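Local coordinates for protein putative mandelate racemase/muconate lactonizing enzyme (Bordetella bronchiseptica, PDB 3DDM) that is of unknown function but belongs to the mandelate racemase/muconate lactonizing enzyme group of the enolase superfamily, with a barrel-type C-terminal domain, at residues G179-D182 / A183-V186; A236-P239 / A240-A244; A215-M218 / A219-G223. The protein carries 1 engineered substitution. All coordinates share one frame; numbering follows the deposited sequence.

In the fold
All three contacts are local and sit around the starts or along the bodies of three successive helices, 182-196, 212-222 and 240-249, on the periphery of the barrel-type domain; their centres lie 22 to 26 Å from the centre of the chain. Contacts 1 and 3 are neighbours, with centres about 11 Å apart, and touch directly: Val-186 CG1 lies 3.5 Å from Met-218 CE. Contact 2 does not touch either one. Its centre is about 17 Å from that of contact 3, with nearest atoms about 7 Å apart, and about 22 Å from that of contact 1. A salt bridge from Arg-216 to Glu-245 nevertheless joins the helices of contacts 3 and 2.

Contact 1 (G179-D182 / A183-V186); sequences GFDD and ARDV
Asp-185, in the first turn of helix 182-196, turns back to the loop at Gly-179, and its side chain can be followed atom by atom. CB rests 3.4 Å from Asp-181 O. CG stands beside the backbone N (chi1 -74°), which directs the carboxylate out of the helix start and back to the incoming loop, and lies 3.1 Å from the same Asp-181 O. OD1 is 3.7 Å from Asp-181 O. OD2 accepts a hydrogen bond from Gly-179 N at 2.8 Å. The bond is nearly straight (172° at the hydrogen), although the donor lies above the carboxylate plane, 39° out of it. OD2 also comes to 3.1 Å from Asp-181 O, but both are acceptors and that approach is not a bond. The backbone of Asp-185 faces the same loop: its N donates to Asp-181 O at 2.9 Å, which together with the carboxylate bond ties one helical residue to two loop positions.

Asp-181 is the N-cap. Its OD2 takes the N-H of Arg-184 at 2.7 Å, but that oxygen is modelled too close to a neighbour, which makes its exact place doubtful. Val-186 N to Asp-182 O, 3.3 Å, continues the helical bonding. The carboxylate of Asp-182 turns elsewhere, to a salt bridge with Arg-214.

Such an N-cap, at the end of the short loop between strand 174-177 and helix 182-196, belongs to a strand-to-helix connection of the TIM-barrel-like domain.

Contact 2 (A236-P239 / A240-A244); sequences ADRP and AAEWA
Arg-238 and Glu-242 form the charged part of this helix start, through a salt bridge of 2.6 Å between NH1 and OE1. Bends at chi2 and chi3 curl the Arg-238 chain off the amino end of the helix, and Glu-242, extended beyond CG, reaches back toward the loop to meet it. The hydrogen-bond angle is 135°, OE1 is approached on its syn side but from out of the carboxylate plane, and the two flat groups are turned 60° against each other. The bridge is thus made from NH1 to OE1, without a flat two-bond pairing. OE2 lies too near Arg-238 CD in the model for its position to bear weight. Both residues also touch a crystal neighbour, so lattice contacts may influence their conformations.

Backbone bonding starts the helix. Pro-239 is the N-cap, and its carbonyl O accepts from Glu-242 N at 2.9 Å; the next carbonyl, Ala-240 O, accepts from Ala-244 N at 2.8 Å, an i to i+4 bond. This is the entry to helix 240-249 in the barrel-type domain, and residues 236-239 are the end of the loop joining strand 229-231 to that helix.

Van der Waals contacts complete the arrangement. Pro-239 CD lies over one face of the Arg-238 guanidinium, offset toward its rim, and also comes within 3.5 Å of Glu-242 OE1. The indole of Trp-243 presents its edge to the loop: CD1 is 3.7 Å from Arg-238 O, which lies in the ring plane, and NE1 is 3.8 Å from Arg-238 CB. Pro-233, Leu-234 and Ser-274 also touch this indole, and Ile-105 of the second subunit packs on Ala-236 and Asp-237.

Contact 3 (A215-M218 / A219-G223); sequences ARQM and AQRLG
Gln-217 and Arg-221 are brought side by side by different first torsions: in Gln-217 CG is anti to the backbone N (chi1 178°), whereas in Arg-221 it is anti to the carbonyl carbon (chi1 -60°). Both belong to helix 212-222, the helical part of the beta-alpha-beta unit formed with strands 202-205 and 229-231. The two chains point the same way. Gln-217 stays extended beyond CG, and a bend at chi3 of Arg-221 sets its guanidinium beside the amide, the planes 35° apart, with NE2 and CD at its edge. NE2 and NH1 come to 2.9 Å, but as modelled both are donors, so the proximity is no hydrogen bond; NE2 also lies close to Asp-182 of the preceding helix. Lower down the pair, aliphatic atoms meet, Gln-217 CG lying 4.0 Å from Arg-221 CD.

Met-218 approaches the same guanidinium obliquely, with SD 4.1 Å from NH1. Its chain is bent at chi2 and chi3 on the side facing helix 182-196, and Trp-210 packs against it too. Another side of the helix faces helix 240-249: Gln-220 NE2 bonds to Ala-249 O, and Ala-215 touches Leu-246.

Backbone i to i+4 bonds run through the same turn. Ala-219 N donates to Ala-215 O at 2.7 Å, and Leu-222 N to Met-218 O at 2.8 Å. Gln-217 O has two donors: Arg-221 N at 3.2 Å, a bond that links the residues of the side-chain pair, and, in a weak, bent bond, Gln-220 N at 3.3 Å.

Contact 1 (G179-D182 / A183-V186)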
ATOM      1  N   GLY A 179      -7.898 -16.297  18.264  1.00 59.58           N
ATOM      2  CA  GLY A 179      -8.721 -15.607  17.289  1.00 62.38           C
ATOM      3  C   GLY A 179      -9.459 -16.507  16.327  1.00 63.46           C
ATOM      4  O   GLY A 179     -10.396 -16.066  15.663  1.00 63.53           O
ATOM      5  N   PHE A 180      -9.043 -17.764  16.261  1.00 65.58           N
ATOM      6  CA  PHE A 180      -9.660 -18.742  15.370  1.00 67.77           C
ATOM      7  C   PHE A 180     -10.931 -19.323  15.996  1.00 67.13           C
ATOM      8  O   PHE A 180     -12.018 -19.202  15.439  1.00 66.99           O
ATOM      9  CB  PHE A 180      -8.679 -19.889  15.089  1.00 71.44           C
ATOM     10  CG  PHE A 180      -7.270 -19.431  14.772  1.00 75.56           C
ATOM     11  CD1 PHE A 180      -6.949 -18.922  13.513  1.00 75.33           C
ATOM     12  CD2 PHE A 180      -6.260 -19.515  15.743  1.00 76.19           C
ATOM     13  CE1 PHE A 180      -5.641 -18.506  13.221  1.00 76.05           C
ATOM     14  CE2 PHE A 180      -4.952 -19.100  15.458  1.00 75.32           C
ATOM     15  CZ  PHE A 180      -4.643 -18.596  14.195  1.00 75.30           C
ATOM     16  N   ASP A 181     -10.774 -19.949  17.160  1.00 67.15           N
ATOM     17  CA  ASP A 181     -11.880 -20.584  17.870  1.00 66.59           C
ATOM     18  C   ASP A 181     -11.951 -20.163  19.339  1.00 65.94           C
ATOM     19  O   ASP A 181     -11.077 -20.496  20.131  1.00 66.19           O
ATOM     20  CB  ASP A 181     -11.738 -22.107  17.784  1.00 68.44           C
ATOM     21  CG  ASP A 181     -12.828 -22.840  18.543  1.00 72.05           C
ATOM     22  OD1 ASP A 181     -13.971 -22.902  18.041  1.00 74.65           O
ATOM     23  OD2 ASP A 181     -12.550 -23.345  19.650  1.00 73.49           O
ATOM     24  N   ASP A 182     -13.014 -19.451  19.692  1.00 66.43           N
ATOM     25  CA  ASP A 182     -13.236 -18.963  21.050  1.00 67.50           C
ATOM     26  C   ASP A 182     -13.016 -19.955  22.191  1.00 67.63           C
ATOM     27  O   ASP A 182     -12.254 -19.687  23.116  1.00 67.88           O
ATOM     28  CB  ASP A 182     -14.654 -18.405  21.167  1.00 68.47           C
ATOM     29  CG  ASP A 182     -14.804 -17.051  20.509  1.00 70.29           C
ATOM     30  OD1 ASP A 182     -14.423 -16.910  19.325  1.00 70.44           O
ATOM     31  OD2 ASP A 182     -15.310 -16.129  21.183  1.00 71.38           O
ATOM     32  N   ALA A 183     -13.698 -21.092  22.132  1.00 67.98           N
ATOM     33  CA  ALA A 183     -13.599 -22.091  23.188  1.00 67.88           C
ATOM     34  C   ALA A 183     -12.226 -22.729  23.315  1.00 67.93           C
ATOM     35  O   ALA A 183     -11.721 -22.921  24.424  1.00 65.58           O
ATOM     36  CB  ALA A 183     -14.648 -23.169  22.971  1.00 68.52           C
ATOM     37  N   ARG A 184     -11.636 -23.064  22.172  1.00 68.54           N
ATOM     38  CA  ARG A 184     -10.327 -23.697  22.140  1.00 69.58           C
ATOM     39  C   ARG A 184      -9.279 -22.736  22.690  1.00 69.41           C
ATOM     40  O   ARG A 184      -8.394 -23.142  23.443  1.00 69.66           O
ATOM     41  CB  ARG A 184      -9.967 -24.094  20.705  1.00 71.25           C
ATOM     42  CG  ARG A 184      -8.996 -25.253  20.602  1.00 73.75           C
ATOM     43  CD  ARG A 184      -8.470 -25.419  19.183  1.00 78.31           C
ATOM     44  NE  ARG A 184      -7.819 -26.714  18.998  1.00 82.62           N
ATOM     45  CZ  ARG A 184      -6.780 -27.151  19.708  1.00 85.70           C
ATOM     46  NH1 ARG A 184      -6.247 -26.397  20.667  1.00 86.38           N
ATOM     47  NH2 ARG A 184      -6.282 -28.359  19.476  1.00 86.67           N
ATOM     48  N   ASP A 185      -9.390 -21.463  22.319  1.00 68.75           N
ATOM     49  CA  ASP A 185      -8.445 -20.448  22.771  1.00 67.66           C
ATOM     50  C   ASP A 185      -8.402 -20.286  24.285  1.00 65.98           C
ATOM     51  O   ASP A 185      -7.328 -20.194  24.869  1.00 66.25           O
ATOM     52  CB  ASP A 185      -8.753 -19.096  22.121  1.00 69.37           C
ATOM     53  CG  ASP A 185      -8.353 -19.039  20.652  1.00 70.56           C
ATOM     54  OD1 ASP A 185      -7.408 -19.755  20.252  1.00 72.06           O
ATOM     55  OD2 ASP A 185      -8.974 -18.257  19.901  1.00 71.82           O
ATOM     56  N   VAL A 186      -9.561 -20.237  24.927  1.00 65.46           N
ATOM     57  CA  VAL A 186      -9.585 -20.091  26.376  1.00 65.13           C
ATOM     58  C   VAL A 186      -9.092 -21.377  27.015  1.00 64.53           C
ATOM     59  O   VAL A 186      -8.607 -21.365  28.142  1.00 65.38           O
ATOM     60  CB  VAL A 186     -11.004 -19.779  26.915  1.00 65.17           C
ATOM     61  CG1 VAL A 186     -11.478 -18.428  26.392  1.00 66.01           C
ATOM     62  CG2 VAL A 186     -11.968 -20.884  26.511  1.00 66.57           C
TER

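Contact 2 (A236-P239 / A240-A244)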
ATOM      1  N   ALA A 236      -6.405  -2.487  13.784  1.00 43.94           N
ATOM      2  CA  ALA A 236      -5.731  -1.216  14.036  1.00 46.38           C
ATOM      3  C   ALA A 236      -6.566  -0.039  13.525  1.00 47.81           C
ATOM      4  O   ALA A 236      -6.373   1.102  13.941  1.00 46.45           O
ATOM      5  CB  ALA A 236      -4.361  -1.228  13.358  1.00 45.45           C
ATOM      6  N   ASP A 237      -7.498  -0.355  12.625  1.00 51.00           N
ATOM      7  CA  ASP A 237      -8.421   0.591  11.992  1.00 51.95           C
ATOM      8  C   ASP A 237      -9.440   1.193  12.952  1.00 52.00           C
ATOM      9  O   ASP A 237      -9.719   2.381  12.896  1.00 52.58           O
ATOM     10  CB  ASP A 237      -9.202  -0.118  10.877  1.00 54.61           C
ATOM     11  CG  ASP A 237      -8.634   0.145   9.503  1.00 58.76           C
ATOM     12  OD1 ASP A 237      -7.693   0.961   9.401  1.00 61.91           O
ATOM     13  OD2 ASP A 237      -9.129  -0.456   8.524  1.00 60.05           O
ATOM     14  N   ARG A 238     -10.020   0.348  13.801  1.00 51.45           N
ATOM     15  CA  ARG A 238     -11.035   0.764  14.760  1.00 50.73           C
ATOM     16  C   ARG A 238     -10.839   2.154  15.360  1.00 50.57           C
ATOM     17  O   ARG A 238      -9.714   2.557  15.659  1.00 51.07           O
ATOM     18  CB  ARG A 238     -11.121  -0.258  15.887  1.00 49.77           C
ATOM     19  CG  ARG A 238     -11.617  -1.615  15.452  1.00 48.79           C
ATOM     20  CD  ARG A 238     -13.037  -1.520  14.963  1.00 45.35           C
ATOM     21  NE  ARG A 238     -13.096  -1.175  13.553  1.00 43.94           N
ATOM     22  CZ  ARG A 238     -14.142  -0.595  12.978  1.00 43.31           C
ATOM     23  NH1 ARG A 238     -15.212  -0.287  13.701  1.00 41.33           N
ATOM     24  NH2 ARG A 238     -14.129  -0.342  11.676  1.00 41.59           N
ATOM     25  N   PRO A 239     -11.942   2.905  15.539  1.00 49.63           N
ATOM     26  CA  PRO A 239     -11.887   4.255  16.111  1.00 47.90           C
ATOM     27  C   PRO A 239     -11.429   4.195  17.575  1.00 46.37           C
ATOM     28  O   PRO A 239     -11.607   3.175  18.250  1.00 46.75           O
ATOM     29  CB  PRO A 239     -13.333   4.753  15.976  1.00 47.56           C
ATOM     30  CG  PRO A 239     -13.864   3.985  14.802  1.00 49.17           C
ATOM     31  CD  PRO A 239     -13.308   2.597  15.071  1.00 50.14           C
ATOM     32  N   ALA A 240     -10.852   5.292  18.058  1.00 43.40           N
ATOM     33  CA  ALA A 240     -10.363   5.363  19.427  1.00 41.13           C
ATOM     34  C   ALA A 240     -11.395   4.910  20.440  1.00 41.39           C
ATOM     35  O   ALA A 240     -11.055   4.285  21.446  1.00 42.63           O
ATOM     36  CB  ALA A 240      -9.922   6.771  19.745  1.00 39.11           C
ATOM     37  N   ALA A 241     -12.656   5.222  20.175  1.00 41.65           N
ATOM     38  CA  ALA A 241     -13.734   4.857  21.082  1.00 42.36           C
ATOM     39  C   ALA A 241     -13.821   3.364  21.369  1.00 44.29           C
ATOM     40  O   ALA A 241     -14.132   2.970  22.490  1.00 45.06           O
ATOM     41  CB  ALA A 241     -15.051   5.345  20.531  1.00 40.17           C
ATOM     42  N   GLU A 242     -13.555   2.534  20.364  1.00 45.36           N
ATOM     43  CA  GLU A 242     -13.643   1.095  20.554  1.00 46.28           C
ATOM     44  C   GLU A 242     -12.480   0.572  21.383  1.00 46.40           C
ATOM     45  O   GLU A 242     -12.650  -0.356  22.178  1.00 46.47           O
ATOM     46  CB  GLU A 242     -13.705   0.381  19.201  1.00 47.27           C
ATOM     47  CG  GLU A 242     -14.818   0.881  18.298  1.00 48.56           C
ATOM     48  CD  GLU A 242     -15.121  -0.056  17.136  1.00 50.73           C
ATOM     49  OE1 GLU A 242     -15.780   0.390  16.170  1.00 49.69           O
ATOM     50  OE2 GLU A 242     -14.717  -1.239  17.191  1.00 52.42           O
ATOM     51  N   TRP A 243     -11.303   1.168  21.198  1.00 46.82           N
ATOM     52  CA  TRP A 243     -10.111   0.772  21.950  1.00 46.55           C
ATOM     53  C   TRP A 243     -10.245   1.242  23.382  1.00 45.91           C
ATOM     54  O   TRP A 243      -9.896   0.529  24.322  1.00 46.20           O
ATOM     55  CB  TRP A 243      -8.840   1.371  21.341  1.00 45.09           C
ATOM     56  CG  TRP A 243      -8.361   0.641  20.132  1.00 45.89           C
ATOM     57  CD1 TRP A 243      -8.611   0.956  18.831  1.00 45.97           C
ATOM     58  CD2 TRP A 243      -7.578  -0.557  20.113  1.00 45.70           C
ATOM     59  NE1 TRP A 243      -8.034   0.029  17.999  1.00 45.10           N
ATOM     60  CE2 TRP A 243      -7.394  -0.912  18.759  1.00 46.10           C
ATOM     61  CE3 TRP A 243      -7.015  -1.367  21.108  1.00 45.07           C
ATOM     62  CZ2 TRP A 243      -6.667  -2.043  18.371  1.00 46.62           C
ATOM     63  CZ3 TRP A 243      -6.291  -2.493  20.724  1.00 47.92           C
ATOM     64  CH2 TRP A 243      -6.125  -2.820  19.366  1.00 48.16           C
ATOM     65  N   ALA A 244     -10.751   2.456  23.538  1.00 45.61           N
ATOM     66  CA  ALA A 244     -10.941   3.021  24.859  1.00 46.53           C
ATOM     67  C   ALA A 244     -11.911   2.147  25.649  1.00 46.78           C
ATOM     68  O   ALA A 244     -11.691   1.869  26.825  1.00 48.25           O
ATOM     69  CB  ALA A 244     -11.473   4.441  24.744  1.00 44.49           C
TER

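Contact 3 (A215-M218 / A219-G223)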
ATOM      1  N   ALA A 215     -14.132  -9.155  21.570  1.00 44.54           N
ATOM      2  CA  ALA A 215     -12.921  -8.868  22.323  1.00 45.15           C
ATOM      3  C   ALA A 215     -13.263  -8.694  23.795  1.00 47.00           C
ATOM      4  O   ALA A 215     -12.566  -9.211  24.663  1.00 47.59           O
ATOM      5  CB  ALA A 215     -12.264  -7.613  21.791  1.00 44.40           C
ATOM      6  N   ARG A 216     -14.334  -7.954  24.071  1.00 49.93           N
ATOM      7  CA  ARG A 216     -14.773  -7.728  25.447  1.00 52.53           C
ATOM      8  C   ARG A 216     -15.028  -9.088  26.081  1.00 52.98           C
ATOM      9  O   ARG A 216     -14.519  -9.395  27.160  1.00 52.39           O
ATOM     10  CB  ARG A 216     -16.071  -6.913  25.487  1.00 54.10           C
ATOM     11  CG  ARG A 216     -15.932  -5.427  25.209  1.00 57.69           C
ATOM     12  CD  ARG A 216     -17.299  -4.728  25.328  1.00 62.21           C
ATOM     13  NE  ARG A 216     -17.900  -4.908  26.653  1.00 65.19           N
ATOM     14  CZ  ARG A 216     -17.791  -4.050  27.664  1.00 65.25           C
ATOM     15  NH1 ARG A 216     -17.104  -2.923  27.521  1.00 67.84           N
ATOM     16  NH2 ARG A 216     -18.353  -4.326  28.831  1.00 64.23           N
ATOM     17  N   GLN A 217     -15.821  -9.896  25.385  1.00 53.15           N
ATOM     18  CA  GLN A 217     -16.166 -11.236  25.842  1.00 53.53           C
ATOM     19  C   GLN A 217     -14.925 -12.091  26.092  1.00 52.96           C
ATOM     20  O   GLN A 217     -14.769 -12.659  27.172  1.00 53.19           O
ATOM     21  CB  GLN A 217     -17.048 -11.917  24.802  1.00 55.14           C
ATOM     22  CG  GLN A 217     -17.431 -13.325  25.150  1.00 60.92           C
ATOM     23  CD  GLN A 217     -17.889 -14.100  23.930  1.00 65.83           C
ATOM     24  OE1 GLN A 217     -18.895 -13.758  23.297  1.00 66.26           O
ATOM     25  NE2 GLN A 217     -17.141 -15.148  23.584  1.00 68.10           N
ATOM     26  N   MET A 218     -14.041 -12.182  25.099  1.00 51.64           N
ATOM     27  CA  MET A 218     -12.829 -12.986  25.243  1.00 48.57           C
ATOM     28  C   MET A 218     -11.850 -12.429  26.274  1.00 48.55           C
ATOM     29  O   MET A 218     -11.291 -13.185  27.067  1.00 47.68           O
ATOM     30  CB  MET A 218     -12.122 -13.139  23.897  1.00 45.36           C
ATOM     31  CG  MET A 218     -12.799 -14.090  22.931  1.00 42.25           C
ATOM     32  SD  MET A 218     -12.963 -15.783  23.540  1.00 40.53           S
ATOM     33  CE  MET A 218     -11.233 -16.290  23.609  1.00 39.81           C
ATOM     34  N   ALA A 219     -11.639 -11.117  26.273  1.00 48.20           N
ATOM     35  CA  ALA A 219     -10.715 -10.519  27.230  1.00 48.98           C
ATOM     36  C   ALA A 219     -11.131 -10.890  28.649  1.00 50.73           C
ATOM     37  O   ALA A 219     -10.304 -10.966  29.553  1.00 51.25           O
ATOM     38  CB  ALA A 219     -10.692  -9.017  27.068  1.00 48.30           C
ATOM     39  N   GLN A 220     -12.427 -11.128  28.830  1.00 53.23           N
ATOM     40  CA  GLN A 220     -12.989 -11.500  30.127  1.00 54.33           C
ATOM     41  C   GLN A 220     -12.674 -12.964  30.445  1.00 53.85           C
ATOM     42  O   GLN A 220     -12.173 -13.283  31.526  1.00 53.34           O
ATOM     43  CB  GLN A 220     -14.508 -11.308  30.109  1.00 57.71           C
ATOM     44  CG  GLN A 220     -15.068 -10.466  31.246  1.00 62.34           C
ATOM     45  CD  GLN A 220     -14.842  -8.976  31.047  1.00 65.51           C
ATOM     46  OE1 GLN A 220     -15.331  -8.381  30.078  1.00 66.52           O
ATOM     47  NE2 GLN A 220     -14.106  -8.364  31.969  1.00 66.81           N
ATOM     48  N   ARG A 221     -12.983 -13.842  29.493  1.00 52.30           N
ATOM     49  CA  ARG A 221     -12.751 -15.275  29.623  1.00 51.43           C
ATOM     50  C   ARG A 221     -11.263 -15.631  29.727  1.00 51.92           C
ATOM     51  O   ARG A 221     -10.915 -16.701  30.221  1.00 52.11           O
ATOM     52  CB  ARG A 221     -13.376 -16.005  28.431  1.00 51.97           C
ATOM     53  CG  ARG A 221     -14.880 -15.790  28.322  1.00 53.65           C
ATOM     54  CD  ARG A 221     -15.450 -16.263  26.990  1.00 55.01           C
ATOM     55  NE  ARG A 221     -15.375 -17.711  26.817  1.00 55.96           N
ATOM     56  CZ  ARG A 221     -15.839 -18.351  25.748  1.00 57.32           C
ATOM     57  NH1 ARG A 221     -16.407 -17.663  24.765  1.00 57.36           N
ATOM     58  NH2 ARG A 221     -15.738 -19.674  25.658  1.00 56.73           N
ATOM     59  N   LEU A 222     -10.390 -14.744  29.259  1.00 51.31           N
ATOM     60  CA  LEU A 222      -8.954 -14.993  29.331  1.00 51.54           C
ATOM     61  C   LEU A 222      -8.399 -14.558  30.681  1.00 52.62           C
ATOM     62  O   LEU A 222      -7.370 -15.062  31.124  1.00 54.32           O
ATOM     63  CB  LEU A 222      -8.207 -14.241  28.221  1.00 50.11           C
ATOM     64  CG  LEU A 222      -8.359 -14.728  26.777  1.00 49.74           C
ATOM     65  CD1 LEU A 222      -7.622 -13.778  25.858  1.00 49.24           C
ATOM     66  CD2 LEU A 222      -7.815 -16.137  26.633  1.00 47.94           C
ATOM     67  N   GLY A 223      -9.087 -13.618  31.327  1.00 53.20           N
ATOM     68  CA  GLY A 223      -8.657 -13.105  32.620  1.00 52.98           C
ATOM     69  C   GLY A 223      -7.924 -14.088  33.516  1.00 53.23           C
ATOM     70  O   GLY A 223      -6.824 -13.794  33.973  1.00 52.33           O
TER